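Local coordinates for 1-acyl-sn-glycerol-3-phosphate acyltransferase (Thermotoga maritima, PDB 5KYM), which catalyses acyl transfer to the sn-2 position of 1-acyl-sn-glycerol-3-phosphate (lysophosphatidic acid), yielding phosphatidic acid, as an integral membrane enzyme of the HX4D acyltransferase family, at residues Leu8-Leu11 with Tyr12-Ile16; Val22-Gly25 with Gly26-Phe30; Leu194-Lys197 with Gly198-Thr201. All coordinates share one frame; numbering follows the deposited sequence.

Contact 1 of 3, residues Leu8-Leu11 with Tyr12-Ile16; sequences LLTL and YFYFI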
ATOM      1  N   LEU A   8      -2.161 -25.348   4.423  1.00 49.18           N
ATOM      2  CA  LEU A   8      -2.949 -25.443   3.208  1.00 48.57           C
ATOM      3  C   LEU A   8      -3.454 -24.111   2.694  1.00 46.95           C
ATOM      4  O   LEU A   8      -3.378 -23.834   1.499  1.00 44.27           O
ATOM      5  CB  LEU A   8      -4.143 -26.355   3.409  1.00 51.52           C
ATOM      6  CG  LEU A   8      -3.763 -27.830   3.615  1.00 52.06           C
ATOM      7  CD1 LEU A   8      -5.105 -28.562   3.750  1.00 53.23           C
ATOM      8  CD2 LEU A   8      -2.836 -28.397   2.529  1.00 48.02           C
ATOM      9  N   LEU A   9      -3.973 -23.268   3.570  1.00 46.02           N
ATOM     10  CA  LEU A   9      -4.350 -21.925   3.128  1.00 44.84           C
ATOM     11  C   LEU A   9      -3.141 -21.195   2.555  1.00 43.70           C
ATOM     12  O   LEU A   9      -3.190 -20.669   1.448  1.00 44.76           O
ATOM     13  CB  LEU A   9      -4.940 -21.132   4.245  1.00 43.89           C
ATOM     14  CG  LEU A   9      -5.322 -19.731   3.877  1.00 44.18           C
ATOM     15  CD1 LEU A   9      -6.451 -19.717   2.892  1.00 44.70           C
ATOM     16  CD2 LEU A   9      -5.783 -19.031   5.129  1.00 46.17           C
ATOM     17  N   THR A  10      -2.036 -21.241   3.269  1.00 41.85           N
ATOM     18  CA  THR A  10      -0.834 -20.652   2.774  1.00 42.02           C
ATOM     19  C   THR A  10      -0.446 -21.148   1.380  1.00 43.76           C
ATOM     20  O   THR A  10      -0.045 -20.323   0.541  1.00 45.17           O
ATOM     21  CB  THR A  10       0.320 -20.868   3.753  1.00 42.11           C
ATOM     22  OG1 THR A  10      -0.070 -20.399   5.059  1.00 41.21           O
ATOM     23  CG2 THR A  10       1.602 -20.130   3.238  1.00 41.29           C
ATOM     24  N   LEU A  11      -0.571 -22.455   1.136  1.00 44.63           N
ATOM     25  CA  LEU A  11      -0.198 -23.022  -0.166  1.00 45.47           C
ATOM     26  C   LEU A  11      -1.131 -22.550  -1.263  1.00 44.77           C
ATOM     27  O   LEU A  11      -0.698 -22.059  -2.302  1.00 42.17           O
ATOM     28  CB  LEU A  11      -0.148 -24.551  -0.089  1.00 48.24           C
ATOM     29  CG  LEU A  11       1.173 -24.933   0.610  1.00 54.20           C
ATOM     30  CD1 LEU A  11       1.158 -26.102   1.599  1.00 54.42           C
ATOM     31  CD2 LEU A  11       2.154 -25.178  -0.556  1.00 56.52           C
ATOM     32  N   TYR A  12      -2.419 -22.655  -0.981  1.00 45.72           N
ATOM     33  CA  TYR A  12      -3.471 -22.131  -1.830  1.00 47.34           C
ATOM     34  C   TYR A  12      -3.210 -20.653  -2.154  1.00 48.50           C
ATOM     35  O   TYR A  12      -3.288 -20.246  -3.342  1.00 47.67           O
ATOM     36  CB  TYR A  12      -4.821 -22.346  -1.110  1.00 48.06           C
ATOM     37  CG  TYR A  12      -6.062 -21.830  -1.761  1.00 49.33           C
ATOM     38  CD1 TYR A  12      -6.668 -22.506  -2.811  1.00 50.78           C
ATOM     39  CD2 TYR A  12      -6.697 -20.703  -1.249  1.00 51.70           C
ATOM     40  CE1 TYR A  12      -7.859 -22.028  -3.378  1.00 55.37           C
ATOM     41  CE2 TYR A  12      -7.893 -20.206  -1.777  1.00 54.76           C
ATOM     42  CZ  TYR A  12      -8.491 -20.860  -2.847  1.00 56.22           C
ATOM     43  OH  TYR A  12      -9.659 -20.314  -3.363  1.00 54.29           O
ATOM     44  N   PHE A  13      -2.829 -19.850  -1.152  1.00 47.43           N
ATOM     45  CA  PHE A  13      -2.552 -18.463  -1.479  1.00 47.58           C
ATOM     46  C   PHE A  13      -1.381 -18.300  -2.449  1.00 48.47           C
ATOM     47  O   PHE A  13      -1.521 -17.587  -3.431  1.00 48.58           O
ATOM     48  CB  PHE A  13      -2.333 -17.583  -0.253  1.00 47.64           C
ATOM     49  CG  PHE A  13      -2.090 -16.146  -0.593  1.00 46.50           C
ATOM     50  CD1 PHE A  13      -3.157 -15.317  -0.878  1.00 48.47           C
ATOM     51  CD2 PHE A  13      -0.825 -15.637  -0.669  1.00 44.80           C
ATOM     52  CE1 PHE A  13      -2.955 -13.986  -1.249  1.00 48.52           C
ATOM     53  CE2 PHE A  13      -0.612 -14.327  -1.019  1.00 46.16           C
ATOM     54  CZ  PHE A  13      -1.674 -13.500  -1.339  1.00 47.73           C
ATOM     55  N   TYR A  14      -0.230 -18.923  -2.168  1.00 48.07           N
ATOM     56  CA  TYR A  14       0.947 -18.684  -2.992  1.00 47.18           C
ATOM     57  C   TYR A  14       0.730 -19.221  -4.388  1.00 46.78           C
ATOM     58  O   TYR A  14       1.140 -18.583  -5.367  1.00 51.57           O
ATOM     59  CB  TYR A  14       2.240 -19.213  -2.350  1.00 47.22           C
ATOM     60  CG  TYR A  14       2.719 -18.381  -1.175  1.00 49.21           C
ATOM     61  CD1 TYR A  14       2.952 -17.009  -1.322  1.00 52.46           C
ATOM     62  CD2 TYR A  14       2.925 -18.945   0.060  1.00 49.76           C
ATOM     63  CE1 TYR A  14       3.387 -16.227  -0.269  1.00 55.13           C
ATOM     64  CE2 TYR A  14       3.380 -18.209   1.126  1.00 54.26           C
ATOM     65  CZ  TYR A  14       3.618 -16.832   0.979  1.00 59.34           C
ATOM     66  OH  TYR A  14       4.017 -16.050   2.083  1.00 61.92           O
ATOM     67  N   PHE A  15       0.057 -20.351  -4.501  1.00 45.63           N
ATOM     68  CA  PHE A  15      -0.149 -20.931  -5.798  1.00 48.27           C
ATOM     69  C   PHE A  15      -0.994 -19.971  -6.669  1.00 48.89           C
ATOM     70  O   PHE A  15      -0.544 -19.491  -7.707  1.00 47.41           O
ATOM     71  CB  PHE A  15      -0.833 -22.269  -5.675  1.00 51.75           C
ATOM     72  CG  PHE A  15      -1.133 -22.897  -6.998  1.00 55.27           C
ATOM     73  CD1 PHE A  15      -0.114 -23.420  -7.773  1.00 55.60           C
ATOM     74  CD2 PHE A  15      -2.435 -22.933  -7.488  1.00 60.73           C
ATOM     75  CE1 PHE A  15      -0.373 -23.973  -8.992  1.00 54.57           C
ATOM     76  CE2 PHE A  15      -2.712 -23.501  -8.731  1.00 60.61           C
ATOM     77  CZ  PHE A  15      -1.668 -24.014  -9.473  1.00 57.69           C
ATOM     78  N   ILE A  16      -2.192 -19.665  -6.201  1.00 48.02           N
ATOM     79  CA  ILE A  16      -3.071 -18.777  -6.901  1.00 48.77           C
ATOM     80  C   ILE A  16      -2.447 -17.419  -7.136  1.00 47.37           C
ATOM     81  O   ILE A  16      -2.472 -16.910  -8.235  1.00 47.72           O
ATOM     82  CB  ILE A  16      -4.395 -18.589  -6.126  1.00 51.44           C
ATOM     83  CG1 ILE A  16      -5.200 -19.871  -6.212  1.00 52.63           C
ATOM     84  CG2 ILE A  16      -5.235 -17.430  -6.705  1.00 50.84           C
ATOM     85  CD1 ILE A  16      -6.223 -19.978  -5.112  1.00 55.08           C
TER

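Contact 2 of 3, residues Val22-Gly25 with Gly26-Phe30; sequences VFYG and GFVLF. With DD9 (nonane), chain F; HGX (1-heptadecanoyl-2-tridecanoyl-3-glycerol-phosphonyl choline), chain C.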
ATOM      1  N   VAL A  22       1.668 -13.754 -12.464  1.00 52.62           N
ATOM      2  CA  VAL A  22       2.585 -14.015 -13.579  1.00 52.34           C
ATOM      3  C   VAL A  22       1.816 -14.231 -14.883  1.00 53.62           C
ATOM      4  O   VAL A  22       1.990 -13.477 -15.822  1.00 50.86           O
ATOM      5  CB  VAL A  22       3.563 -15.172 -13.209  1.00 50.32           C
ATOM      6  CG1 VAL A  22       4.186 -15.807 -14.420  1.00 50.01           C
ATOM      7  CG2 VAL A  22       4.625 -14.676 -12.205  1.00 48.72           C
ATOM      8  N   PHE A  23       0.939 -15.215 -14.929  1.00 55.78           N
ATOM      9  CA  PHE A  23       0.281 -15.568 -16.188  1.00 57.96           C
ATOM     10  C   PHE A  23      -0.897 -14.661 -16.516  1.00 56.29           C
ATOM     11  O   PHE A  23      -0.972 -14.120 -17.601  1.00 55.93           O
ATOM     12  CB  PHE A  23      -0.125 -17.055 -16.228  1.00 64.56           C
ATOM     13  CG  PHE A  23       1.043 -17.994 -16.067  1.00 69.85           C
ATOM     14  CD1 PHE A  23       1.497 -18.345 -14.800  1.00 74.30           C
ATOM     15  CD2 PHE A  23       1.679 -18.518 -17.162  1.00 74.08           C
ATOM     16  CE1 PHE A  23       2.596 -19.169 -14.622  1.00 77.21           C
ATOM     17  CE2 PHE A  23       2.775 -19.359 -17.006  1.00 80.61           C
ATOM     18  CZ  PHE A  23       3.239 -19.682 -15.731  1.00 82.18           C
ATOM     19  N   TYR A  24      -1.821 -14.465 -15.595  1.00 55.87           N
ATOM     20  CA  TYR A  24      -2.919 -13.528 -15.871  1.00 52.25           C
ATOM     21  C   TYR A  24      -2.337 -12.113 -15.976  1.00 51.35           C
ATOM     22  O   TYR A  24      -2.687 -11.368 -16.855  1.00 47.30           O
ATOM     23  CB  TYR A  24      -4.048 -13.640 -14.812  1.00 49.41           C
ATOM     24  CG  TYR A  24      -5.156 -12.645 -15.082  1.00 50.26           C
ATOM     25  CD1 TYR A  24      -5.866 -12.651 -16.286  1.00 48.66           C
ATOM     26  CD2 TYR A  24      -5.459 -11.650 -14.168  1.00 48.91           C
ATOM     27  CE1 TYR A  24      -6.833 -11.700 -16.540  1.00 46.42           C
ATOM     28  CE2 TYR A  24      -6.446 -10.728 -14.428  1.00 46.93           C
ATOM     29  CZ  TYR A  24      -7.106 -10.745 -15.605  1.00 46.02           C
ATOM     30  OH  TYR A  24      -8.050  -9.767 -15.830  1.00 47.58           O
ATOM     31  N   GLY A  25      -1.396 -11.765 -15.110  1.00 53.84           N
ATOM     32  CA  GLY A  25      -0.824 -10.406 -15.166  1.00 56.77           C
ATOM     33  C   GLY A  25       0.032 -10.155 -16.393  1.00 58.27           C
ATOM     34  O   GLY A  25       0.145  -9.007 -16.858  1.00 63.83           O
ATOM     35  N   GLY A  26       0.637 -11.214 -16.924  1.00 54.77           N
ATOM     36  CA  GLY A  26       1.348 -11.109 -18.167  1.00 52.64           C
ATOM     37  C   GLY A  26       0.340 -10.796 -19.247  1.00 51.83           C
ATOM     38  O   GLY A  26       0.471  -9.846 -20.024  1.00 56.67           O
ATOM     39  N   PHE A  27      -0.719 -11.562 -19.237  1.00 49.06           N
ATOM     40  CA  PHE A  27      -1.778 -11.408 -20.181  1.00 47.19           C
ATOM     41  C   PHE A  27      -2.332 -10.014 -20.130  1.00 47.26           C
ATOM     42  O   PHE A  27      -2.691  -9.461 -21.169  1.00 53.47           O
ATOM     43  CB  PHE A  27      -2.840 -12.495 -19.928  1.00 47.83           C
ATOM     44  CG  PHE A  27      -4.024 -12.359 -20.766  1.00 50.07           C
ATOM     45  CD1 PHE A  27      -3.989 -12.729 -22.077  1.00 51.95           C
ATOM     46  CD2 PHE A  27      -5.188 -11.782 -20.253  1.00 52.65           C
ATOM     47  CE1 PHE A  27      -5.104 -12.535 -22.868  1.00 53.99           C
ATOM     48  CE2 PHE A  27      -6.304 -11.592 -21.039  1.00 51.32           C
ATOM     49  CZ  PHE A  27      -6.266 -11.964 -22.331  1.00 52.40           C
ATOM     50  N   VAL A  28      -2.408  -9.419 -18.952  1.00 46.62           N
ATOM     51  CA  VAL A  28      -3.063  -8.106 -18.824  1.00 50.40           C
ATOM     52  C   VAL A  28      -2.225  -7.043 -19.530  1.00 52.26           C
ATOM     53  O   VAL A  28      -2.756  -6.260 -20.346  1.00 51.92           O
ATOM     54  CB  VAL A  28      -3.353  -7.742 -17.355  1.00 51.55           C
ATOM     55  CG1 VAL A  28      -3.634  -6.257 -17.169  1.00 51.53           C
ATOM     56  CG2 VAL A  28      -4.526  -8.562 -16.851  1.00 53.04           C
ATOM     57  N   LEU A  29      -0.925  -7.023 -19.227  1.00 51.30           N
ATOM     58  CA  LEU A  29      -0.032  -6.059 -19.852  1.00 50.62           C
ATOM     59  C   LEU A  29       0.010  -6.348 -21.346  1.00 52.17           C
ATOM     60  O   LEU A  29      -0.012  -5.390 -22.156  1.00 53.16           O
ATOM     61  CB  LEU A  29       1.371  -6.198 -19.294  1.00 49.08           C
ATOM     62  CG  LEU A  29       1.499  -5.900 -17.812  1.00 47.75           C
ATOM     63  CD1 LEU A  29       2.858  -6.313 -17.386  1.00 46.50           C
ATOM     64  CD2 LEU A  29       1.277  -4.413 -17.496  1.00 47.69           C
ATOM     65  N   PHE A  30       0.059  -7.646 -21.713  1.00 49.19           N
ATOM     66  CA  PHE A  30       0.072  -7.986 -23.110  1.00 51.39           C
ATOM     67  C   PHE A  30      -1.157  -7.438 -23.827  1.00 53.44           C
ATOM     68  O   PHE A  30      -1.008  -6.818 -24.869  1.00 58.31           O
ATOM     69  CB  PHE A  30       0.207  -9.467 -23.374  1.00 52.00           C
ATOM     70  CG  PHE A  30       0.018  -9.825 -24.821  1.00 55.73           C
ATOM     71  CD1 PHE A  30       1.068  -9.686 -25.710  1.00 57.18           C
ATOM     72  CD2 PHE A  30      -1.199 -10.287 -25.312  1.00 59.82           C
ATOM     73  CE1 PHE A  30       0.942 -10.039 -27.060  1.00 57.29           C
ATOM     74  CE2 PHE A  30      -1.347 -10.620 -26.668  1.00 61.25           C
ATOM     75  CZ  PHE A  30      -0.273 -10.479 -27.543  1.00 59.42           C
TER
HETATM   76  C1  DD9 F 304      -3.690  -8.712 -13.000  1.00 52.25           C
HETATM   77  C2  DD9 F 304      -2.440  -7.938 -12.616  1.00 50.51           C
HETATM   78  C3  DD9 F 304      -2.200  -8.108 -11.130  1.00 50.75           C
HETATM   79  C4  DD9 F 304      -0.911  -7.404 -10.738  1.00 54.50           C
HETATM   80  C5  DD9 F 304      -0.843  -7.243  -9.217  1.00 56.72           C
HETATM   81  C6  DD9 F 304       0.350  -6.357  -8.881  1.00 57.95           C
HETATM   82  C7  DD9 F 304       0.863  -6.435  -7.443  1.00 54.60           C
HETATM   83  C8  DD9 F 304       1.981  -5.379  -7.298  1.00 54.42           C
HETATM   84  C9  DD9 F 304       2.930  -5.704  -6.137  1.00 56.53           C
HETATM   85  O11 HGX C 301     -11.587 -11.964 -24.850  1.00 84.83           O
HETATM   86  C11 HGX C 301     -10.506 -12.227 -24.348  1.00 88.30           C
HETATM   87  C12 HGX C 301      -9.761 -13.469 -24.831  1.00 83.19           C
HETATM   88  C13 HGX C 301      -8.496 -13.835 -24.052  1.00 75.49           C
HETATM   89  C14 HGX C 301      -8.080 -15.303 -24.183  1.00 70.75           C
HETATM   90  C15 HGX C 301      -6.554 -15.426 -24.315  1.00 71.38           C
HETATM   91  C16 HGX C 301      -5.981 -16.856 -24.335  1.00 70.60           C
HETATM   92  C17 HGX C 301      -4.448 -16.912 -24.244  1.00 69.76           C
HETATM   93  C18 HGX C 301      -3.736 -15.739 -24.931  1.00 66.72           C
HETATM   94  O3  HGX C 301      -9.999 -11.332 -23.308  1.00101.91           O
HETATM   95  C3  HGX C 301     -10.791 -10.293 -22.704  1.00105.13           C
HETATM   96  C2  HGX C 301     -11.635 -10.816 -21.538  1.00104.92           C
HETATM   97  C1  HGX C 301     -12.697  -9.773 -21.131  1.00110.46           C
HETATM   98  O3P HGX C 301     -12.094  -8.627 -20.505  1.00126.79           O
HETATM   99  O2  HGX C 301     -10.733 -11.126 -20.465  1.00 97.07           O
HETATM  100  C31 HGX C 301     -11.138 -12.178 -19.531  1.00 95.83           C
HETATM  101  O31 HGX C 301     -12.338 -12.360 -19.318  1.00103.60           O
HETATM  102  C32 HGX C 301     -10.080 -12.998 -18.795  1.00 81.77           C
HETATM  103  C33 HGX C 301      -9.391 -14.028 -19.693  1.00 74.31           C
HETATM  104  C34 HGX C 301      -8.475 -14.973 -18.902  1.00 69.93           C
HETATM  105  C35 HGX C 301      -7.185 -15.289 -19.681  1.00 73.71           C
HETATM  106  C36 HGX C 301      -6.072 -16.034 -18.910  1.00 72.42           C
HETATM  107  C37 HGX C 301      -5.029 -16.608 -19.888  1.00 71.82           C
HETATM  108  C38 HGX C 301      -3.604 -16.822 -19.351  1.00 77.29           C
HETATM  109  C39 HGX C 301      -2.567 -16.789 -20.495  1.00 79.72           C
HETATM  110  C40 HGX C 301      -1.141 -17.232 -20.130  1.00 76.37           C
HETATM  111  O1  HGX C 301     -14.067  -7.181 -21.101  1.00147.17           O
HETATM  112  P1  HGX C 301     -12.868  -7.231 -20.180  1.00149.44           P
HETATM  113  O4  HGX C 301     -11.860  -6.094 -20.180  1.00148.00           O
HETATM  114  O5  HGX C 301     -13.407  -7.355 -18.650  1.00139.67           O
HETATM  115  C4  HGX C 301     -14.350  -6.442 -18.063  1.00116.74           C
HETATM  116  C5  HGX C 301     -15.293  -7.185 -17.118  1.00 98.96           C

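Contact 3 of 3, residues Leu194-Lys197 with Gly198-Thr201; sequences LIPK and GRWT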
ATOM      1  N   LEU A 194      -2.971 -11.335  10.098  1.00 53.67           N
ATOM      2  CA  LEU A 194      -3.067 -12.088   8.856  1.00 50.30           C
ATOM      3  C   LEU A 194      -1.731 -12.708   8.476  1.00 48.98           C
ATOM      4  O   LEU A 194      -1.629 -13.927   8.281  1.00 49.71           O
ATOM      5  CB  LEU A 194      -3.555 -11.133   7.775  1.00 53.17           C
ATOM      6  CG  LEU A 194      -4.222 -11.599   6.505  1.00 56.91           C
ATOM      7  CD1 LEU A 194      -5.020 -12.863   6.692  1.00 61.42           C
ATOM      8  CD2 LEU A 194      -5.209 -10.537   6.033  1.00 55.19           C
ATOM      9  N   ILE A 195      -0.701 -11.865   8.384  1.00 47.30           N
ATOM     10  CA  ILE A 195       0.695 -12.336   8.223  1.00 44.13           C
ATOM     11  C   ILE A 195       1.753 -11.332   8.776  1.00 42.74           C
ATOM     12  O   ILE A 195       2.132 -10.358   8.103  1.00 39.66           O
ATOM     13  CB  ILE A 195       0.965 -12.818   6.785  1.00 42.57           C
ATOM     14  CG1 ILE A 195       2.296 -13.578   6.736  1.00 42.47           C
ATOM     15  CG2 ILE A 195       0.908 -11.700   5.773  1.00 41.72           C
ATOM     16  CD1 ILE A 195       2.535 -14.310   5.428  1.00 42.45           C
ATOM     17  N   PRO A 196       2.247 -11.589  10.001  1.00 45.42           N
ATOM     18  CA  PRO A 196       3.127 -10.708  10.760  1.00 49.64           C
ATOM     19  C   PRO A 196       4.541 -10.772  10.311  1.00 54.25           C
ATOM     20  O   PRO A 196       4.913 -11.763   9.668  1.00 54.37           O
ATOM     21  CB  PRO A 196       3.063 -11.299  12.149  1.00 48.69           C
ATOM     22  CG  PRO A 196       2.954 -12.732  11.916  1.00 46.91           C
ATOM     23  CD  PRO A 196       2.060 -12.842  10.741  1.00 46.53           C
ATOM     24  N   LYS A 197       5.314  -9.725  10.623  1.00 61.09           N
ATOM     25  CA  LYS A 197       6.772  -9.703  10.289  1.00 63.73           C
ATOM     26  C   LYS A 197       7.415 -11.006  10.679  1.00 62.07           C
ATOM     27  O   LYS A 197       7.158 -11.526  11.777  1.00 60.44           O
ATOM     28  CB  LYS A 197       7.507  -8.568  11.027  1.00 70.16           C
ATOM     29  CG  LYS A 197       8.853  -8.194  10.442  1.00 74.18           C
ATOM     30  CD  LYS A 197       9.430  -6.954  11.124  1.00 76.34           C
ATOM     31  CE  LYS A 197      10.634  -6.425  10.353  1.00 77.30           C
ATOM     32  NZ  LYS A 197      11.385  -5.407  11.178  1.00 80.84           N
ATOM     33  N   GLY A 198       8.193 -11.570   9.766  1.00 62.87           N
ATOM     34  CA  GLY A 198       8.906 -12.805  10.051  1.00 66.16           C
ATOM     35  C   GLY A 198       8.187 -14.145   9.908  1.00 64.25           C
ATOM     36  O   GLY A 198       8.875 -15.163   9.772  1.00 70.70           O
ATOM     37  N   ARG A 199       6.858 -14.180   9.985  1.00 59.97           N
ATOM     38  CA  ARG A 199       6.097 -15.361   9.569  1.00 56.17           C
ATOM     39  C   ARG A 199       5.809 -15.396   8.065  1.00 57.14           C
ATOM     40  O   ARG A 199       5.642 -14.350   7.433  1.00 56.68           O
ATOM     41  CB  ARG A 199       4.795 -15.498  10.321  1.00 53.73           C
ATOM     42  CG  ARG A 199       4.385 -16.955  10.515  1.00 53.33           C
ATOM     43  CD  ARG A 199       3.254 -17.110  11.483  1.00 50.68           C
ATOM     44  NE  ARG A 199       2.076 -16.697  10.794  1.00 49.56           N
ATOM     45  CZ  ARG A 199       1.011 -16.149  11.334  1.00 51.33           C
ATOM     46  NH1 ARG A 199       0.997 -15.930  12.648  1.00 52.11           N
ATOM     47  NH2 ARG A 199      -0.015 -15.769  10.519  1.00 51.51           N
ATOM     48  N   TRP A 200       5.847 -16.620   7.514  1.00 59.86           N
ATOM     49  CA  TRP A 200       5.691 -16.919   6.086  1.00 62.62           C
ATOM     50  C   TRP A 200       4.342 -17.552   5.781  1.00 57.26           C
ATOM     51  O   TRP A 200       4.017 -17.694   4.586  1.00 53.06           O
ATOM     52  CB  TRP A 200       6.723 -17.936   5.594  1.00 71.66           C
ATOM     53  CG  TRP A 200       8.179 -17.560   5.576  1.00 82.37           C
ATOM     54  CD1 TRP A 200       8.721 -16.335   5.759  1.00 86.42           C
ATOM     55  CD2 TRP A 200       9.280 -18.446   5.293  1.00 91.23           C
ATOM     56  NE1 TRP A 200      10.087 -16.401   5.664  1.00 91.24           N
ATOM     57  CE2 TRP A 200      10.457 -17.681   5.358  1.00 91.67           C
ATOM     58  CE3 TRP A 200       9.382 -19.820   4.987  1.00 93.13           C
ATOM     59  CZ2 TRP A 200      11.723 -18.234   5.137  1.00 94.48           C
ATOM     60  CZ3 TRP A 200      10.648 -20.372   4.783  1.00 94.92           C
ATOM     61  CH2 TRP A 200      11.797 -19.582   4.858  1.00 95.03           C
ATOM     62  N   THR A 201       3.618 -18.003   6.824  1.00 53.52           N
ATOM     63  CA  THR A 201       2.244 -18.512   6.734  1.00 51.40           C
ATOM     64  C   THR A 201       1.164 -17.501   7.065  1.00 50.93           C
ATOM     65  O   THR A 201       1.362 -16.568   7.838  1.00 51.59           O
ATOM     66  CB  THR A 201       1.962 -19.720   7.698  1.00 50.97           C
ATOM     67  OG1 THR A 201       1.936 -19.330   9.090  1.00 46.89           O
ATOM     68  CG2 THR A 201       2.950 -20.792   7.462  1.00 51.47           C
TER

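Contact 1 of 3, residues Leu8-Leu11 with Tyr12-Ile16
Thr10 and Tyr14, one helical turn apart, lie alongside each other and point the same way. The methyl of Thr10 meets the tyrosine ring, CG2 lying 3.4 Å from Tyr14 CE2. A chi1 of -53° sets OG1 of Thr10 beside the backbone N and leaves CG2 anti to N; the hydroxyl drops back to the carbonyl of Asn6 and also meets the amide of Phe202. Tyr14 CD2 passes 3.3 Å from Thr10 O, whose carbonyl already receives the amide of Tyr14. On this side the packing is close: the Phe202 ring meets those of Phe13 and Tyr14 at steep angles, and Tyr14 OH is hydrogen-bonded to the carbonyl of Trp200. The flank bearing Leu8, Leu11, Tyr12 and Phe15 is exposed and far looser; there Phe15 turns its ring outward to a bound phospholipid. Between the two sides, Leu9 CD1, from a side chain packed on Phe61 and Pro204, comes obliquely to the Tyr12 ring, 4.3 Å from its CD2. Four i to i+4 backbone bonds run beneath both sides; Phe13 N to Leu9 O is 2.7 Å, and Tyr12 N to Leu8 O is almost straight at 172°. One side packed on the rest of the chain and another exposed, with Phe15 at a phospholipid, is consistent with a membrane helix, here helix 2-34, which with helix 38-59 probably forms the two-helix motif of this acyltransferase.

Contact 2 of 3, residues Val22-Gly25 with Gly26-Phe30
Val28 sets its CG2 methyl over one face of the Tyr24 ring, a CH-pi contact with CG2 3.8 Å from the ring centroid and 20° off its normal. The ring stands there because CG of Tyr24 is anti to its own backbone N (chi1 178°), which sends it outward, where Val28 CG2 from the next turn can meet its face. Phe27 meets the same ring obliquely, its CD2 4.1 Å from Tyr24 CE1. Lipid-like molecules close round this aromatic group: nonane C1 lies 3.6 Å from Tyr24 CD2, and Phe27 CZ touches phospholipid atom C13 at 3.4 Å, with phospholipid C35 over a face of the Phe27 ring. Gly25 adds its bare CA to the nonane pocket, 3.9 Å from C2 of that chain. The Gly26 amide bonds Val22 O over 2.9 Å, bent at 135°. Further out, Tyr24 OH is hydrogen-bonded to Glu48 OE1, which gives the far end of the ring a polar partner. With an alanine at Tyr24, Val28 CG2 would probably lose the surface it packs on, and Glu48 and the end of the nonane would each be left without this partner. This part of helix 2-34 thus turns Val28 and Leu29 to helices 38-59 and 114-120, where Tyr117 OH bonds Gly25 O, while Phe23, Tyr24 and Phe27 meet phospholipid.

Contact 3 of 3, residues Leu194-Lys197 with Gly198-Thr201
A tight chain reversal, a type II beta turn from Pro196 to Arg199, joins these two segments in the loop between helix 191-194 and strand 207-211. Ile195 is where the chain leaves helical geometry, and the directions of the two arms then differ by 151°. The turn is closed by Arg199 N giving its hydrogen to Pro196 O over 3.1 Å; at 141° the bond is bent, and the donor stands above the carbonyl plane. Gly198 takes the third place of the turn with the positive phi that glycine commonly adopts at this place of a type II turn. Lys197, at the second place, stretches its extended chain outward, its NZ hydrogen-bonded to Thr158 OG1.

Across the turn the proline and arginine side chains pack on each other. Pro196 CD sits over the centre of one face of the Arg199 guanidinium, 3.5 Å from CZ, and Pro196 CG meets Arg199 CB. The arginine chain bends at chi3 (75°), which brings its guanidinium to the proline ring. On the inner side of the arms Ile195 lays CG1 3.3 Å from Thr201 O, and its side chain also reaches Met88, Phe202 and Tyr14. The Ile195 carbonyl bonds Ser86 OG, while the backbone of Leu194 pairs with Thr203, so the base of the loop is tied as well as its tip. Arg199 grips Thr201 O side-on with two nitrogens, NE at 3.0 Å and NH2 at 3.1 Å, both from the same face of the carbonyl plane, with the oxygen lying in the plane of the guanidinium.

In the fold
Contacts 1 and 2 are successive parts of helix 2-34, their centres 20 Å apart, whereas contact 3 is a loop reversal of the alpha-beta part of the chain. All three are partly buried: contacts 1 and 3 bury Leu9, Thr10, Phe13, Leu194 and Ile195, contact 2 Tyr24, Gly25, Phe27 and Val28, while Leu8, Leu11, Phe23, Lys197 and Trp200 are exposed. In the helix, regular backbone bonding carries apolar and aromatic side chains; in contact 3, a loop following helix 191-194, a turn bond and the arginine's bonds to a carbonyl dominate. Its turn lies against the Thr10 and Tyr14 side of contact 1. Contact 2 stays about 17 Å from contact 3 at the nearest atoms and meets lipid instead.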